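Local coordinates for NAF1 (Saccharomyces cerevisiae, PDB 2V3M), which helps assemble box H/ACA small nucleolar ribonucleoproteins as an RNA-binding factor, later giving up its place to GAR1 in the mature particle, at residues S61-I71 against L101-V112. Residues are numbered along the deposited sequence; the frame is centred on the assembly and turned at random.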
loop_
_atom_site.group_PDB
_atom_site.type_symbol
_atom_site.label_atom_id
_atom_site.label_comp_id
_atom_site.label_asym_id
_atom_site.label_seq_id
_atom_site.Cartn_x
_atom_site.Cartn_y
_atom_site.Cartn_z
ATOM N N SER A 61 1.107 9.251 16.272
ATOM C CA SER A 61 1.370 10.575 15.649
ATOM C C SER A 61 0.221 10.716 14.698
ATOM O O SER A 61 -0.150 9.661 14.068
ATOM C CB SER A 61 2.680 10.494 14.807
ATOM O OG SER A 61 3.558 9.412 15.257
ATOM N N ILE A 62 -0.302 11.936 14.540
ATOM C CA ILE A 62 -1.425 12.138 13.587
ATOM C C ILE A 62 -1.004 12.766 12.269
ATOM O O ILE A 62 -0.390 13.851 12.273
ATOM C CB ILE A 62 -2.429 13.138 14.070
ATOM C CG1 ILE A 62 -2.823 13.042 15.569
ATOM C CG2 ILE A 62 -3.622 13.114 13.156
ATOM C CD1 ILE A 62 -2.574 11.772 16.276
ATOM N N PHE A 63 -1.374 12.116 11.160
ATOM C CA PHE A 63 -1.128 12.615 9.831
ATOM C C PHE A 63 -2.283 13.495 9.385
ATOM O O PHE A 63 -3.437 13.214 9.746
ATOM C CB PHE A 63 -1.004 11.424 8.935
ATOM C CG PHE A 63 0.187 10.598 9.220
ATOM C CD1 PHE A 63 0.153 9.639 10.218
ATOM C CD2 PHE A 63 1.351 10.713 8.460
ATOM C CE1 PHE A 63 1.299 8.837 10.463
ATOM C CE2 PHE A 63 2.466 9.934 8.709
ATOM C CZ PHE A 63 2.454 9.020 9.700
ATOM N N CYS A 64 -1.971 14.507 8.581
ATOM C CA CYS A 64 -2.969 15.385 7.921
ATOM C C CYS A 64 -2.443 15.899 6.590
ATOM O O CYS A 64 -1.294 15.734 6.323
ATOM C CB CYS A 64 -3.272 16.596 8.797
ATOM S SG CYS A 64 -1.790 17.675 9.218
ATOM N N LEU A 65 -3.284 16.508 5.785
ATOM C CA LEU A 65 -2.864 17.111 4.565
ATOM C C LEU A 65 -2.395 18.503 4.943
ATOM O O LEU A 65 -2.500 18.839 6.083
ATOM C CB LEU A 65 -4.048 17.104 3.581
ATOM C CG LEU A 65 -4.233 15.818 2.733
ATOM C CD1 LEU A 65 -3.239 14.737 3.024
ATOM C CD2 LEU A 65 -5.617 15.324 2.839
ATOM N N GLU A 66 -1.906 19.301 4.006
ATOM C CA GLU A 66 -1.588 20.721 4.214
ATOM C C GLU A 66 -2.765 21.541 4.635
ATOM O O GLU A 66 -2.605 22.565 5.265
ATOM C CB GLU A 66 -1.020 21.304 2.940
ATOM C CG GLU A 66 -0.149 22.449 3.160
ATOM C CD GLU A 66 0.669 22.798 1.942
ATOM O OE1 GLU A 66 1.592 23.582 2.086
ATOM O OE2 GLU A 66 0.403 22.277 0.836
ATOM N N ASP A 67 -3.976 21.180 4.240
ATOM C CA ASP A 67 -5.090 22.051 4.664
ATOM C C ASP A 67 -5.611 21.608 6.024
ATOM O O ASP A 67 -6.706 21.951 6.454
ATOM C CB ASP A 67 -6.231 22.074 3.669
ATOM C CG ASP A 67 -6.812 20.694 3.390
ATOM O OD1 ASP A 67 -6.285 19.694 3.929
ATOM O OD2 ASP A 67 -7.787 20.606 2.581
ATOM N N ARG A 68 -4.820 20.817 6.702
ATOM C CA ARG A 68 -5.224 20.275 7.976
ATOM C C ARG A 68 -6.417 19.284 7.982
ATOM O O ARG A 68 -7.041 19.035 9.005
ATOM C CB ARG A 68 -5.396 21.382 8.986
ATOM C CG ARG A 68 -4.098 21.912 9.520
ATOM C CD ARG A 68 -4.218 23.312 9.963
ATOM N NE ARG A 68 -2.954 24.021 9.754
ATOM C CZ ARG A 68 -1.967 24.097 10.654
ATOM N NH1 ARG A 68 -2.083 23.445 11.807
ATOM N NH2 ARG A 68 -0.837 24.778 10.404
ATOM N N THR A 69 -6.676 18.691 6.825
ATOM C CA THR A 69 -7.608 17.616 6.714
ATOM C C THR A 69 -6.929 16.458 7.423
ATOM O O THR A 69 -5.835 16.034 7.085
ATOM C CB THR A 69 -7.907 17.252 5.271
ATOM O OG1 THR A 69 -8.632 18.324 4.653
ATOM C CG2 THR A 69 -8.763 16.020 5.264
ATOM N N LEU A 70 -7.580 15.964 8.458
ATOM C CA LEU A 70 -7.029 14.930 9.270
ATOM C C LEU A 70 -7.091 13.551 8.590
ATOM O O LEU A 70 -8.224 13.112 8.238
ATOM C CB LEU A 70 -7.836 14.886 10.530
ATOM C CG LEU A 70 -7.759 13.499 11.227
ATOM C CD1 LEU A 70 -6.515 13.485 12.081
ATOM C CD2 LEU A 70 -9.009 13.033 12.111
ATOM N N ILE A 71 -5.924 12.870 8.443
ATOM C CA ILE A 71 -5.892 11.556 7.873
ATOM C C ILE A 71 -6.132 10.469 8.921
ATOM O O ILE A 71 -7.104 9.704 8.951
ATOM C CB ILE A 71 -4.634 11.270 7.216
ATOM C CG1 ILE A 71 -4.444 12.240 6.020
ATOM C CG2 ILE A 71 -4.693 9.765 6.829
ATOM C CD1 ILE A 71 -3.198 12.027 5.244
ATOM N N LEU A 101 -10.061 11.011 0.785
ATOM C CA LEU A 101 -8.629 10.915 0.630
ATOM C C LEU A 101 -8.255 10.148 -0.607
ATOM O O LEU A 101 -7.384 10.616 -1.301
ATOM C CB LEU A 101 -8.041 10.255 1.840
ATOM C CG LEU A 101 -8.274 10.980 3.181
ATOM C CD1 LEU A 101 -7.681 10.073 4.305
ATOM C CD2 LEU A 101 -7.630 12.405 3.324
ATOM N N LYS A 102 -8.911 9.008 -0.882
ATOM C CA LYS A 102 -8.848 8.262 -2.135
ATOM C C LYS A 102 -8.628 9.202 -3.333
ATOM O O LYS A 102 -7.768 9.009 -4.189
ATOM C CB LYS A 102 -10.187 7.499 -2.303
ATOM C CG LYS A 102 -10.423 6.675 -3.656
ATOM C CD LYS A 102 -10.016 5.232 -3.417
ATOM C CE LYS A 102 -9.942 4.287 -4.619
ATOM N NZ LYS A 102 -10.120 2.836 -4.160
ATOM N N VAL A 103 -9.417 10.241 -3.373
ATOM C CA VAL A 103 -9.441 11.154 -4.460
ATOM C C VAL A 103 -8.311 12.235 -4.388
ATOM O O VAL A 103 -8.089 13.021 -5.323
ATOM C CB VAL A 103 -10.815 11.756 -4.389
ATOM C CG1 VAL A 103 -10.812 13.262 -4.731
ATOM C CG2 VAL A 103 -11.695 10.951 -5.239
ATOM N N ARG A 104 -7.594 12.299 -3.283
ATOM C CA ARG A 104 -6.554 13.281 -3.179
ATOM C C ARG A 104 -5.153 12.719 -3.184
ATOM O O ARG A 104 -4.284 13.378 -2.632
ATOM C CB ARG A 104 -6.727 13.945 -1.864
ATOM C CG ARG A 104 -7.995 14.803 -1.760
ATOM C CD ARG A 104 -7.538 16.081 -1.215
ATOM N NE ARG A 104 -8.193 16.437 0.009
ATOM C CZ ARG A 104 -7.752 17.388 0.819
ATOM N NH1 ARG A 104 -6.618 18.054 0.578
ATOM N NH2 ARG A 104 -8.435 17.645 1.894
ATOM N N LEU A 105 -4.943 11.514 -3.745
ATOM C CA LEU A 105 -3.652 10.932 -3.912
ATOM C C LEU A 105 -2.651 11.895 -4.493
ATOM O O LEU A 105 -3.004 12.644 -5.401
ATOM C CB LEU A 105 -3.780 9.778 -4.843
ATOM C CG LEU A 105 -3.987 8.409 -4.188
ATOM C CD1 LEU A 105 -4.580 8.537 -2.720
ATOM C CD2 LEU A 105 -4.804 7.555 -5.149
ATOM N N GLY A 106 -1.406 11.910 -3.966
ATOM C CA GLY A 106 -0.312 12.696 -4.571
ATOM C C GLY A 106 -0.014 13.979 -3.823
ATOM O O GLY A 106 1.014 14.617 -4.077
ATOM N N GLU A 107 -0.929 14.377 -2.926
ATOM C CA GLU A 107 -0.790 15.573 -2.081
ATOM C C GLU A 107 0.192 15.276 -0.985
ATOM O O GLU A 107 0.275 14.094 -0.522
ATOM C CB GLU A 107 -2.074 15.964 -1.395
ATOM C CG GLU A 107 -2.987 16.720 -2.242
ATOM C CD GLU A 107 -4.214 17.307 -1.516
ATOM O OE1 GLU A 107 -4.111 17.621 -0.327
ATOM O OE2 GLU A 107 -5.294 17.490 -2.162
ATOM N N LYS A 108 0.917 16.322 -0.553
ATOM C CA LYS A 108 1.900 16.189 0.512
ATOM C C LYS A 108 1.283 15.869 1.847
ATOM O O LYS A 108 0.303 16.487 2.200
ATOM C CB LYS A 108 2.661 17.448 0.685
ATOM C CG LYS A 108 3.765 17.588 -0.284
ATOM C CD LYS A 108 4.356 18.911 -0.061
ATOM C CE LYS A 108 5.687 19.071 -0.888
ATOM N NZ LYS A 108 6.608 17.787 -0.765
ATOM N N ALA A 109 1.789 14.885 2.583
ATOM C CA ALA A 109 1.238 14.626 3.923
ATOM C C ALA A 109 2.116 15.143 5.040
ATOM O O ALA A 109 3.338 15.334 4.909
ATOM C CB ALA A 109 0.998 13.176 4.153
ATOM N N PHE A 110 1.511 15.346 6.183
ATOM C CA PHE A 110 2.238 16.026 7.253
ATOM C C PHE A 110 1.909 15.333 8.566
ATOM O O PHE A 110 0.874 14.666 8.749
ATOM C CB PHE A 110 1.863 17.508 7.441
ATOM C CG PHE A 110 2.052 18.358 6.232
ATOM C CD1 PHE A 110 1.137 18.297 5.123
ATOM C CD2 PHE A 110 3.114 19.283 6.198
ATOM C CE1 PHE A 110 1.345 19.093 4.067
ATOM C CE2 PHE A 110 3.305 20.069 5.120
ATOM C CZ PHE A 110 2.437 20.009 4.069
ATOM N N ILE A 111 2.763 15.576 9.527
ATOM C CA ILE A 111 2.627 14.916 10.765
ATOM C C ILE A 111 2.426 16.040 11.760
ATOM O O ILE A 111 3.118 17.062 11.733
ATOM C CB ILE A 111 3.848 14.008 10.983
ATOM C CG1 ILE A 111 3.575 12.961 12.012
ATOM C CG2 ILE A 111 5.120 14.813 11.418
ATOM C CD1 ILE A 111 3.295 13.598 13.418
ATOM N N VAL A 112 1.389 15.933 12.576
ATOM C CA VAL A 112 1.050 16.993 13.576
ATOM C C VAL A 112 1.941 16.887 14.785
ATOM O O VAL A 112 2.300 15.808 15.205
ATOM C CB VAL A 112 -0.326 16.744 14.128
ATOM C CG1 VAL A 112 -0.595 17.590 15.308
ATOM C CG2 VAL A 112 -1.358 16.977 13.104
#
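Leu65 wedges its CD2 methyl between Leu101 and Arg104, meeting Leu101 CD2 at 3.6 Å and sitting over the centre of one face of the Arg104 guanidinium, 3.5 Å above the plane, while Glu107 OE1 lies beside Leu65 CG. Bends at chi2 and chi3 of Arg104 carry the flat group over this methyl and leave its edge for polar partners. There NH2 gives Asp67 OD2 a hydrogen-bonded salt bridge at 3.1 Å, using the syn lone pair of a carboxylate turned 90° to the guanidinium, and a weak bond to Thr69 OG1; NH1 salt-bridges Glu107 OE1, the network's second carboxylate. Asp67 OD1 takes both Thr69 N, in an Asx turn, and Thr69 OG1 from the same face of its plane, two bonds that probably hold the Asp67 carboxylate in place. A type I turn from Leu65 to Arg68, overlapped by this Asx turn, connects strands 62-65 and 70-73 of the Gar1-like domain, whose antiparallel sheet continues through strand 108-112. Cys64 and Phe110 form a hydrogen-bonded pair there, with Phe110 N to Cys64 O at 2.8 Å. With CG anti to its carbonyl carbon (chi1 -58°), the Phe110 ring leans toward the turn, and its CE1 lies 3.4 Å from Glu66 CB. Farther along, Val112 CG2 packs against Cys64 SG at 4.0 Å. Leu101 CD1 reaches Ile71 CG2 at 3.9 Å, and Ile44 and Ile46 of strand 43-48 back Leu101 and Ile71 respectively.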